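Local coordinates for Alr4995 protein (Nostoc sp., PDB 6LRF) that probably works as a bifunctional enzyme of cyanobacterial arginine breakdown, joining an arginine dihydrolase of the GME family to an ornithine cyclodeaminase in one chain, at residues E110-K113 with D114-F117; G298-N301 with R302-M306; H340-M343 with E344-S348; R425-K428 with A429-V433. All coordinates share one frame; numbering follows the deposited sequence.

Contact 1: residues E110-K113 with D114-F117; sequences ELPK and DLPF
A type I beta turn from Pro112 to Leu115 reverses the chain in the loop between strands 107-109 and 123-125 of the arginine dihydrolase-like part, a region related to the dimethylarginine dimethylhydrolases. Its one hydrogen bond across the turn runs from Leu115 N to Pro112 O, 3.1 Å long and bent to 145°. The Pro112 ring and the Leu115 side chain run alongside each other, CB to CB at 4.0 Å. With its CG anti to the backbone N (chi1 -165°), Leu115 also lays CD2 beside the CG-CD edge of the proline ring, 4.1 Å from Pro112 CG. Tyr147 of helix 145-152 packs on Leu111, Pro112 and Leu115, whereas the turn's corner faces another chain: Asp114 O accepts a hydrogen bond from Gln326 NE2 of the second subunit. Beyond the turn the two arms meet again on the buried side, where Leu111 and Phe117 pass at a slant and both touch Val81 of strand 79-82. Here a single methyl does the work, Leu111 CD1 resting 3.4 Å from Phe117 CB and 3.8 Å from Phe117 CD2.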
loop_
_atom_site.group_PDB
_atom_site.type_symbol
_atom_site.label_atom_id
_atom_site.label_comp_id
_atom_site.label_asym_id
_atom_site.label_seq_id
_atom_site.Cartn_x
_atom_site.Cartn_y
_atom_site.Cartn_z
ATOM N N GLU B 110 -38.597 24.914 36.453
ATOM C CA GLU B 110 -38.762 24.230 35.186
ATOM C C GLU B 110 -37.978 24.950 34.114
ATOM O O GLU B 110 -38.006 26.180 34.048
ATOM C CB GLU B 110 -40.231 24.160 34.804
ATOM C CG GLU B 110 -41.052 23.306 35.730
ATOM C CD GLU B 110 -42.502 23.320 35.332
ATOM O OE1 GLU B 110 -43.028 24.423 35.069
ATOM O OE2 GLU B 110 -43.109 22.235 35.256
ATOM N N LEU B 111 -37.274 24.178 33.291
ATOM C CA LEU B 111 -36.475 24.727 32.199
ATOM C C LEU B 111 -37.387 25.081 31.031
ATOM O O LEU B 111 -38.490 24.533 30.933
ATOM C CB LEU B 111 -35.410 23.714 31.773
ATOM C CG LEU B 111 -34.390 23.599 32.903
ATOM C CD1 LEU B 111 -33.910 22.197 33.070
ATOM C CD2 LEU B 111 -33.246 24.541 32.628
ATOM N N PRO B 112 -36.940 25.999 30.157
ATOM C CA PRO B 112 -37.570 26.177 28.831
ATOM C C PRO B 112 -37.911 24.822 28.194
ATOM O O PRO B 112 -37.168 23.856 28.407
ATOM C CB PRO B 112 -36.490 26.902 28.032
ATOM C CG PRO B 112 -35.742 27.704 29.066
ATOM C CD PRO B 112 -35.781 26.895 30.353
ATOM N N LYS B 113 -39.012 24.719 27.454
ATOM C CA LYS B 113 -39.457 23.395 27.022
ATOM C C LYS B 113 -38.547 22.784 25.944
ATOM O O LYS B 113 -38.550 21.565 25.744
ATOM C CB LYS B 113 -40.917 23.434 26.543
ATOM C CG LYS B 113 -41.914 23.536 27.711
ATOM C CD LYS B 113 -43.293 22.946 27.409
ATOM C CE LYS B 113 -43.562 21.703 28.275
ATOM N NZ LYS B 113 -44.009 21.991 29.669
ATOM N N ASP B 114 -37.746 23.611 25.282
ATOM C CA ASP B 114 -36.815 23.111 24.270
ATOM C C ASP B 114 -35.389 23.008 24.819
ATOM O O ASP B 114 -34.415 23.021 24.066
ATOM C CB ASP B 114 -36.828 24.018 23.041
ATOM C CG ASP B 114 -36.209 25.369 23.323
ATOM O OD1 ASP B 114 -36.389 25.871 24.458
ATOM O OD2 ASP B 114 -35.545 25.926 22.421
ATOM N N LEU B 115 -35.266 22.912 26.139
ATOM C CA LEU B 115 -33.958 22.844 26.772
ATOM C C LEU B 115 -33.885 21.618 27.671
ATOM O O LEU B 115 -34.128 21.708 28.873
ATOM C CB LEU B 115 -33.691 24.113 27.567
ATOM C CG LEU B 115 -32.258 24.373 28.003
ATOM C CD1 LEU B 115 -31.369 24.291 26.782
ATOM C CD2 LEU B 115 -32.175 25.764 28.631
ATOM N N PRO B 116 -33.566 20.464 27.085
ATOM C CA PRO B 116 -33.601 19.209 27.843
ATOM C C PRO B 116 -32.580 19.121 28.980
ATOM O O PRO B 116 -31.467 19.651 28.906
ATOM C CB PRO B 116 -33.326 18.133 26.773
ATOM C CG PRO B 116 -32.862 18.863 25.563
ATOM C CD PRO B 116 -33.433 20.238 25.634
ATOM N N PHE B 117 -33.000 18.448 30.043
ATOM C CA PHE B 117 -32.175 18.218 31.227
ATOM C C PHE B 117 -32.765 17.042 31.962
ATOM O O PHE B 117 -33.964 17.039 32.232
ATOM C CB PHE B 117 -32.147 19.437 32.131
ATOM C CG PHE B 117 -31.613 19.154 33.502
ATOM C CD1 PHE B 117 -30.257 18.976 33.703
ATOM C CD2 PHE B 117 -32.473 19.066 34.591
ATOM C CE1 PHE B 117 -29.757 18.718 34.966
ATOM C CE2 PHE B 117 -31.985 18.805 35.862
ATOM C CZ PHE B 117 -30.620 18.633 36.052
#

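Contact 2: residues G298-N301 with R302-M306; sequences GLIN and RALDM
Arg302 folds back along the first turn of helix 299-310 toward Gly298, while Asn301 and Ile300 pair with the residues one turn further on, Asp305 and Leu304. Gly298 O receives Arg302 N at 2.9 Å, the opening bond of the helix, and is approached a second time by Arg302 NE in a weak bond of 3.5 Å. A bend at chi3 (-69°) turns the otherwise extended arginine chain so that the edge of its guanidinium, rather than a face, meets Gly298 O and Leu299 N. Next to it Leu299 brings CD1 to 4.0 Å from Arg302 NH1. Gly298, with positive phi, is the first residue to leave helix 294-297 and also the N-cap of the next helix.

Asn301 lies one turn before Asp305, whose backbone N donates to Asn301 O at 3.1 Å. On the apolar flank Ile300 CG1 reaches Leu304 CD1 at 4.1 Å. These two side chains form an apolar patch against Leu295 of the second subunit, while Asn301 and Asp305 lie against Asp296 of that same subunit. Ala303 and Leu299 instead touch Leu353 within their own chain.

The chemistry implies a divided helix start. The guanidinium turns its edge to the N-cap carbonyl oxygen, and since a positive group near a helix N-terminus would probably gain nothing from the helix dipole, that local oxygen is likely to be its attraction here; the isoleucine and leucine, by contrast, are given over to the subunit interface.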
loop_
_atom_site.group_PDB
_atom_site.type_symbol
_atom_site.label_atom_id
_atom_site.label_comp_id
_atom_site.label_asym_id
_atom_site.label_seq_id
_atom_site.Cartn_x
_atom_site.Cartn_y
_atom_site.Cartn_z
ATOM N N GLY B 298 -21.613 24.712 2.311
ATOM C CA GLY B 298 -21.527 23.923 3.525
ATOM C C GLY B 298 -20.697 24.614 4.602
ATOM O O GLY B 298 -20.291 23.992 5.589
ATOM N N LEU B 299 -20.444 25.905 4.405
ATOM C CA LEU B 299 -19.708 26.705 5.376
ATOM C C LEU B 299 -20.414 26.677 6.739
ATOM O O LEU B 299 -19.784 26.416 7.762
ATOM C CB LEU B 299 -19.562 28.146 4.871
ATOM C CG LEU B 299 -18.621 29.080 5.630
ATOM C CD1 LEU B 299 -17.250 28.443 5.772
ATOM C CD2 LEU B 299 -18.517 30.407 4.893
ATOM N N ILE B 300 -21.725 26.925 6.736
ATOM C CA ILE B 300 -22.500 26.919 7.969
ATOM C C ILE B 300 -22.359 25.562 8.649
ATOM O O ILE B 300 -22.221 25.473 9.867
ATOM C CB ILE B 300 -24.005 27.255 7.716
ATOM C CG1 ILE B 300 -24.785 27.279 9.028
ATOM C CG2 ILE B 300 -24.653 26.271 6.745
ATOM C CD1 ILE B 300 -24.386 28.403 9.927
ATOM N N ASN B 301 -22.323 24.514 7.836
ATOM C CA ASN B 301 -22.367 23.145 8.325
ATOM C C ASN B 301 -21.007 22.761 8.926
ATOM O O ASN B 301 -20.938 22.087 9.959
ATOM C CB ASN B 301 -22.808 22.208 7.176
ATOM C CG ASN B 301 -22.408 20.765 7.395
ATOM O OD1 ASN B 301 -22.706 20.173 8.441
ATOM N ND2 ASN B 301 -21.739 20.176 6.395
ATOM N N ARG B 302 -19.926 23.230 8.315
ATOM C CA ARG B 302 -18.599 23.006 8.874
ATOM C C ARG B 302 -18.401 23.748 10.199
ATOM O O ARG B 302 -17.768 23.227 11.111
ATOM C CB ARG B 302 -17.521 23.426 7.876
ATOM C CG ARG B 302 -17.205 22.369 6.826
ATOM C CD ARG B 302 -16.249 22.913 5.760
ATOM N NE ARG B 302 -16.895 23.927 4.927
ATOM C CZ ARG B 302 -16.320 24.538 3.893
ATOM N NH1 ARG B 302 -16.998 25.444 3.198
ATOM N NH2 ARG B 302 -15.070 24.243 3.552
ATOM N N ALA B 303 -18.947 24.956 10.294
ATOM C CA ALA B 303 -18.876 25.734 11.529
ATOM C C ALA B 303 -19.584 25.014 12.676
ATOM O O ALA B 303 -19.038 24.879 13.774
ATOM C CB ALA B 303 -19.474 27.095 11.322
ATOM N N LEU B 304 -20.787 24.520 12.406
ATOM C CA LEU B 304 -21.552 23.801 13.420
ATOM C C LEU B 304 -20.850 22.526 13.882
ATOM O O LEU B 304 -20.830 22.217 15.075
ATOM C CB LEU B 304 -22.955 23.489 12.892
ATOM C CG LEU B 304 -23.670 24.766 12.455
ATOM C CD1 LEU B 304 -25.117 24.517 12.013
ATOM C CD2 LEU B 304 -23.604 25.842 13.544
ATOM N N ASP B 305 -20.254 21.799 12.948
ATOM C CA ASP B 305 -19.493 20.588 13.262
ATOM C C ASP B 305 -18.313 20.824 14.188
ATOM O O ASP B 305 -18.070 20.044 15.109
ATOM C CB ASP B 305 -18.976 19.932 11.974
ATOM C CG ASP B 305 -19.992 18.996 11.355
ATOM O OD1 ASP B 305 -21.199 19.326 11.389
ATOM O OD2 ASP B 305 -19.589 17.923 10.850
HETATM N N MSE B 306 -17.560 21.878 13.919
HETATM C CA MSE B 306 -16.432 22.234 14.766
HETATM C C MSE B 306 -16.862 22.581 16.175
HETATM O O MSE B 306 -16.224 22.169 17.125
HETATM C CB MSE B 306 -15.671 23.418 14.186
HETATM C CG MSE B 306 -14.743 23.042 13.068
HETATM SE SE MSE B 306 -14.139 24.639 12.113
HETATM C CE MSE B 306 -12.742 23.771 11.027
#

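Contact 3: residues H340-M343 with E344-S348; sequences HEVM and EEIIS
Glu344 N donates to His340 O over 2.9 Å, and Ile347 N to Met343 O at the same length; with the bonds of Glu345 N to Glu341 O and Ile346 N to Val342 O they form the opening turns of helix 340-352. Ser348 grips Glu344 O twice, through its backbone N and, at 2.9 Å, through OG, the two donors coming from opposite faces of the carbonyl plane.

The side chains of His340 and Glu344 stack. Glu344 CG stands over one face of the imidazole, 4.0 Å from its centroid in a CH-pi contact, and the carboxylate lies only 21° from parallel to the ring. Both ring nitrogens are hydrogen-bonded, NE2 to Asp436 and ND1 to Glu284, which fixes the ring's rotation beneath the glutamate. Glu344 OE2 lies close to a like charge, Asp379 OD2, and Arg555 is only a long, weak ion partner of OE1. Trading Glu344 for an alanine would probably uncover that imidazole face and leave Arg555 without its distant carboxylate mate.

On the apolar sides, Met343, a selenomethionine, curls at chi2 and chi3 to set SE 3.8 Å from Ile347 CG1, and Val342 CG1 meets Ile346 CD1 at 3.9 Å. Met343 and Ile347 pack on strand 280-292 and Ile346 on helix 299-310, while Glu341, salt-bridged to Arg194, and Glu345 lie against helix 554-567.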
loop_
_atom_site.group_PDB
_atom_site.type_symbol
_atom_site.label_atom_id
_atom_site.label_comp_id
_atom_site.label_asym_id
_atom_site.label_seq_id
_atom_site.Cartn_x
_atom_site.Cartn_y
_atom_site.Cartn_z
ATOM N N HIS B 340 -13.803 28.715 29.461
ATOM C CA HIS B 340 -13.138 29.692 28.609
ATOM C C HIS B 340 -12.152 29.019 27.670
ATOM O O HIS B 340 -12.038 29.383 26.492
ATOM C CB HIS B 340 -12.407 30.753 29.439
ATOM C CG HIS B 340 -11.936 31.921 28.624
ATOM N ND1 HIS B 340 -12.770 32.614 27.768
ATOM C CD2 HIS B 340 -10.723 32.514 28.526
ATOM C CE1 HIS B 340 -12.091 33.583 27.181
ATOM N NE2 HIS B 340 -10.846 33.544 27.623
ATOM N N GLU B 341 -11.439 28.033 28.191
ATOM C CA GLU B 341 -10.456 27.320 27.396
ATOM C C GLU B 341 -11.097 26.703 26.155
ATOM O O GLU B 341 -10.576 26.831 25.044
ATOM C CB GLU B 341 -9.793 26.255 28.247
ATOM C CG GLU B 341 -8.897 25.308 27.487
ATOM C CD GLU B 341 -8.575 24.076 28.312
ATOM O OE1 GLU B 341 -8.938 24.070 29.515
ATOM O OE2 GLU B 341 -7.964 23.124 27.770
ATOM N N VAL B 342 -12.248 26.057 26.328
ATOM C CA VAL B 342 -12.895 25.394 25.191
ATOM C C VAL B 342 -13.473 26.446 24.233
ATOM O O VAL B 342 -13.419 26.288 23.002
ATOM C CB VAL B 342 -14.000 24.401 25.645
ATOM C CG1 VAL B 342 -14.788 23.874 24.444
ATOM C CG2 VAL B 342 -13.389 23.243 26.437
HETATM N N MSE B 343 -14.013 27.527 24.795
HETATM C CA MSE B 343 -14.496 28.654 23.989
HETATM C C MSE B 343 -13.393 29.241 23.088
HETATM O O MSE B 343 -13.633 29.573 21.930
HETATM C CB MSE B 343 -15.059 29.760 24.887
HETATM C CG MSE B 343 -15.580 30.961 24.101
HETATM SE SE MSE B 343 -17.065 30.486 22.833
HETATM C CE MSE B 343 -18.621 30.764 24.040
ATOM N N GLU B 344 -12.186 29.373 23.623
ATOM C CA GLU B 344 -11.065 29.883 22.837
ATOM C C GLU B 344 -10.711 28.946 21.691
ATOM O O GLU B 344 -10.372 29.380 20.579
ATOM C CB GLU B 344 -9.841 30.075 23.719
ATOM C CG GLU B 344 -9.995 31.151 24.766
ATOM C CD GLU B 344 -8.727 31.330 25.573
ATOM O OE1 GLU B 344 -8.341 30.389 26.311
ATOM O OE2 GLU B 344 -8.107 32.405 25.434
ATOM N N GLU B 345 -10.778 27.655 21.964
ATOM C CA GLU B 345 -10.484 26.675 20.940
ATOM C C GLU B 345 -11.509 26.780 19.790
ATOM O O GLU B 345 -11.144 26.768 18.605
ATOM C CB GLU B 345 -10.472 25.281 21.549
ATOM C CG GLU B 345 -9.933 24.209 20.629
ATOM C CD GLU B 345 -8.456 23.901 20.863
ATOM O OE1 GLU B 345 -8.011 23.884 22.044
ATOM O OE2 GLU B 345 -7.746 23.669 19.854
ATOM N N ILE B 346 -12.782 26.916 20.150
ATOM C CA ILE B 346 -13.859 27.052 19.175
ATOM C C ILE B 346 -13.728 28.326 18.356
ATOM O O ILE B 346 -13.797 28.296 17.129
ATOM C CB ILE B 346 -15.245 27.035 19.869
ATOM C CG1 ILE B 346 -15.540 25.648 20.460
ATOM C CG2 ILE B 346 -16.348 27.465 18.908
ATOM C CD1 ILE B 346 -16.657 25.650 21.503
ATOM N N ILE B 347 -13.551 29.451 19.033
ATOM C CA ILE B 347 -13.450 30.732 18.349
ATOM C C ILE B 347 -12.229 30.765 17.412
ATOM O O ILE B 347 -12.303 31.331 16.314
ATOM C CB ILE B 347 -13.393 31.883 19.368
ATOM C CG1 ILE B 347 -14.680 31.892 20.198
ATOM C CG2 ILE B 347 -13.205 33.228 18.670
ATOM C CD1 ILE B 347 -15.933 32.009 19.365
ATOM N N SER B 348 -11.132 30.124 17.817
ATOM C CA SER B 348 -9.959 30.025 16.948
ATOM C C SER B 348 -10.297 29.306 15.645
ATOM O O SER B 348 -9.869 29.718 14.574
ATOM C CB SER B 348 -8.807 29.298 17.650
ATOM O OG SER B 348 -8.300 30.081 18.715
#

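Contact 4: residues R425-K428 with A429-V433; sequences RDLK and AGEQV
A type II beta turn, Lys428 to Glu431, leads from the short 3-10 segment at Arg425 and Asp426 into strand 432-435 of the seven-stranded mixed sheet. Its tight part is a two-way grip between Lys428 and Glu431. Glu431 N donates to Lys428 O at 3.0 Å, closing the turn, and Lys428 N returns a bond to Glu431 OE1, 2.8 Å long and 161° at the hydrogen, on the anti lone pair of that oxygen. The glutamate reaches back because its CG lies anti to the carbonyl carbon (chi1 -67°) and the chain beyond runs extended, bringing Glu431 CG to 3.3 Å from Lys428 O. The same OE1 also forms a salt bridge with Lys422, so a backbone amide and an ammonium share one carboxylate oxygen. A leucine in place of Glu431 would probably leave Lys428 N without its acceptor and Lys422 without its counter-charge.

The outer side is looser. Ala429 and Gly430 form the exposed corner, with Gly430 at a positive phi where a side chain would jam against the preceding carbonyl oxygen, and the Lys428 chain leads away, its NZ 6.6 Å from Glu431 OE1. Beneath the turn, on the buried side, Leu427 and Val433 reach toward each other tip to tip, Leu427 CD2 lying 4.0 Å from Val433 CG2.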
loop_
_atom_site.group_PDB
_atom_site.type_symbol
_atom_site.label_atom_id
_atom_site.label_comp_id
_atom_site.label_asym_id
_atom_site.label_seq_id
_atom_site.Cartn_x
_atom_site.Cartn_y
_atom_site.Cartn_z
ATOM N N ARG B 425 10.607 31.109 19.056
ATOM C CA ARG B 425 12.003 31.311 19.449
ATOM C C ARG B 425 12.542 32.687 19.035
ATOM O O ARG B 425 13.573 33.119 19.540
ATOM C CB ARG B 425 12.901 30.203 18.873
ATOM C CG ARG B 425 13.027 30.179 17.358
ATOM C CD ARG B 425 14.131 29.220 16.937
ATOM N NE ARG B 425 14.361 29.203 15.487
ATOM C CZ ARG B 425 13.891 28.258 14.683
ATOM N NH1 ARG B 425 13.162 27.279 15.190
ATOM N NH2 ARG B 425 14.139 28.282 13.382
ATOM N N ASP B 426 11.845 33.385 18.141
ATOM C CA ASP B 426 12.272 34.732 17.727
ATOM C C ASP B 426 11.640 35.867 18.530
ATOM O O ASP B 426 11.875 37.038 18.230
ATOM C CB ASP B 426 11.962 34.982 16.248
ATOM C CG ASP B 426 12.784 34.101 15.311
ATOM O OD1 ASP B 426 13.852 33.596 15.722
ATOM O OD2 ASP B 426 12.362 33.937 14.144
ATOM N N LEU B 427 10.816 35.538 19.526
ATOM C CA LEU B 427 10.197 36.586 20.339
ATOM C C LEU B 427 11.238 37.186 21.277
ATOM O O LEU B 427 12.074 36.468 21.820
ATOM C CB LEU B 427 9.013 36.035 21.135
ATOM C CG LEU B 427 7.793 35.573 20.344
ATOM C CD1 LEU B 427 6.807 34.849 21.260
ATOM C CD2 LEU B 427 7.132 36.737 19.662
ATOM N N LYS B 428 11.186 38.498 21.465
ATOM C CA LYS B 428 12.122 39.173 22.366
ATOM C C LYS B 428 11.413 39.786 23.570
ATOM O O LYS B 428 10.325 40.352 23.424
ATOM C CB LYS B 428 12.879 40.266 21.609
ATOM C CG LYS B 428 13.803 39.732 20.526
ATOM C CD LYS B 428 15.054 39.109 21.145
ATOM C CE LYS B 428 16.109 38.763 20.082
ATOM N NZ LYS B 428 15.766 37.529 19.303
ATOM N N ALA B 429 12.033 39.679 24.747
ATOM C CA ALA B 429 11.530 40.334 25.953
ATOM C C ALA B 429 11.104 41.784 25.658
ATOM O O ALA B 429 11.816 42.534 24.985
ATOM C CB ALA B 429 12.591 40.288 27.064
ATOM N N GLY B 430 9.914 42.153 26.121
ATOM C CA GLY B 430 9.400 43.484 25.884
ATOM C C GLY B 430 8.347 43.558 24.798
ATOM O O GLY B 430 7.512 44.463 24.798
ATOM N N GLU B 431 8.371 42.618 23.856
ATOM C CA GLU B 431 7.382 42.651 22.777
ATOM C C GLU B 431 5.985 42.350 23.312
ATOM O O GLU B 431 5.820 41.533 24.222
ATOM C CB GLU B 431 7.739 41.662 21.662
ATOM C CG GLU B 431 9.005 42.012 20.901
ATOM C CD GLU B 431 9.162 41.204 19.610
ATOM O OE1 GLU B 431 9.649 40.048 19.680
ATOM O OE2 GLU B 431 8.816 41.728 18.527
ATOM N N GLN B 432 4.991 43.026 22.751
ATOM C CA GLN B 432 3.590 42.774 23.075
ATOM C C GLN B 432 3.014 41.698 22.151
ATOM O O GLN B 432 3.133 41.784 20.933
ATOM C CB GLN B 432 2.773 44.062 22.955
ATOM C CG GLN B 432 3.162 45.131 23.965
ATOM C CD GLN B 432 2.801 44.741 25.381
ATOM O OE1 GLN B 432 1.707 44.231 25.639
ATOM N NE2 GLN B 432 3.723 44.976 26.315
ATOM N N VAL B 433 2.386 40.695 22.746
ATOM C CA VAL B 433 1.882 39.563 22.003
ATOM C C VAL B 433 0.382 39.364 22.264
ATOM O O VAL B 433 -0.074 39.440 23.400
ATOM C CB VAL B 433 2.687 38.281 22.363
ATOM C CG1 VAL B 433 1.948 37.031 21.922
ATOM C CG2 VAL B 433 4.088 38.340 21.713
#

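How the contacts relate
The four contacts follow one another along the chain without interlocking. Contacts 2 and 3 are the nearest pair, centres 16 Å apart and nearest atoms about 5 Å; they lie on helices 299-310 and 340-352, in the LOR/SDH-like region. Contact 1, in the dihydrolase-like part, has its centre 25 Å from each of theirs. Contact 4, at the start of strand 432-435, second from one edge of the seven-stranded sheet, lies 24 Å from contact 3 and 48 Å from contact 1, centre to centre. The set thus samples the dihydrolase-like, LOR/SDH-like and ArgZ-like regions, with contacts 1 and 2 meeting the second subunit and contact 4 reaching the third through Arg425.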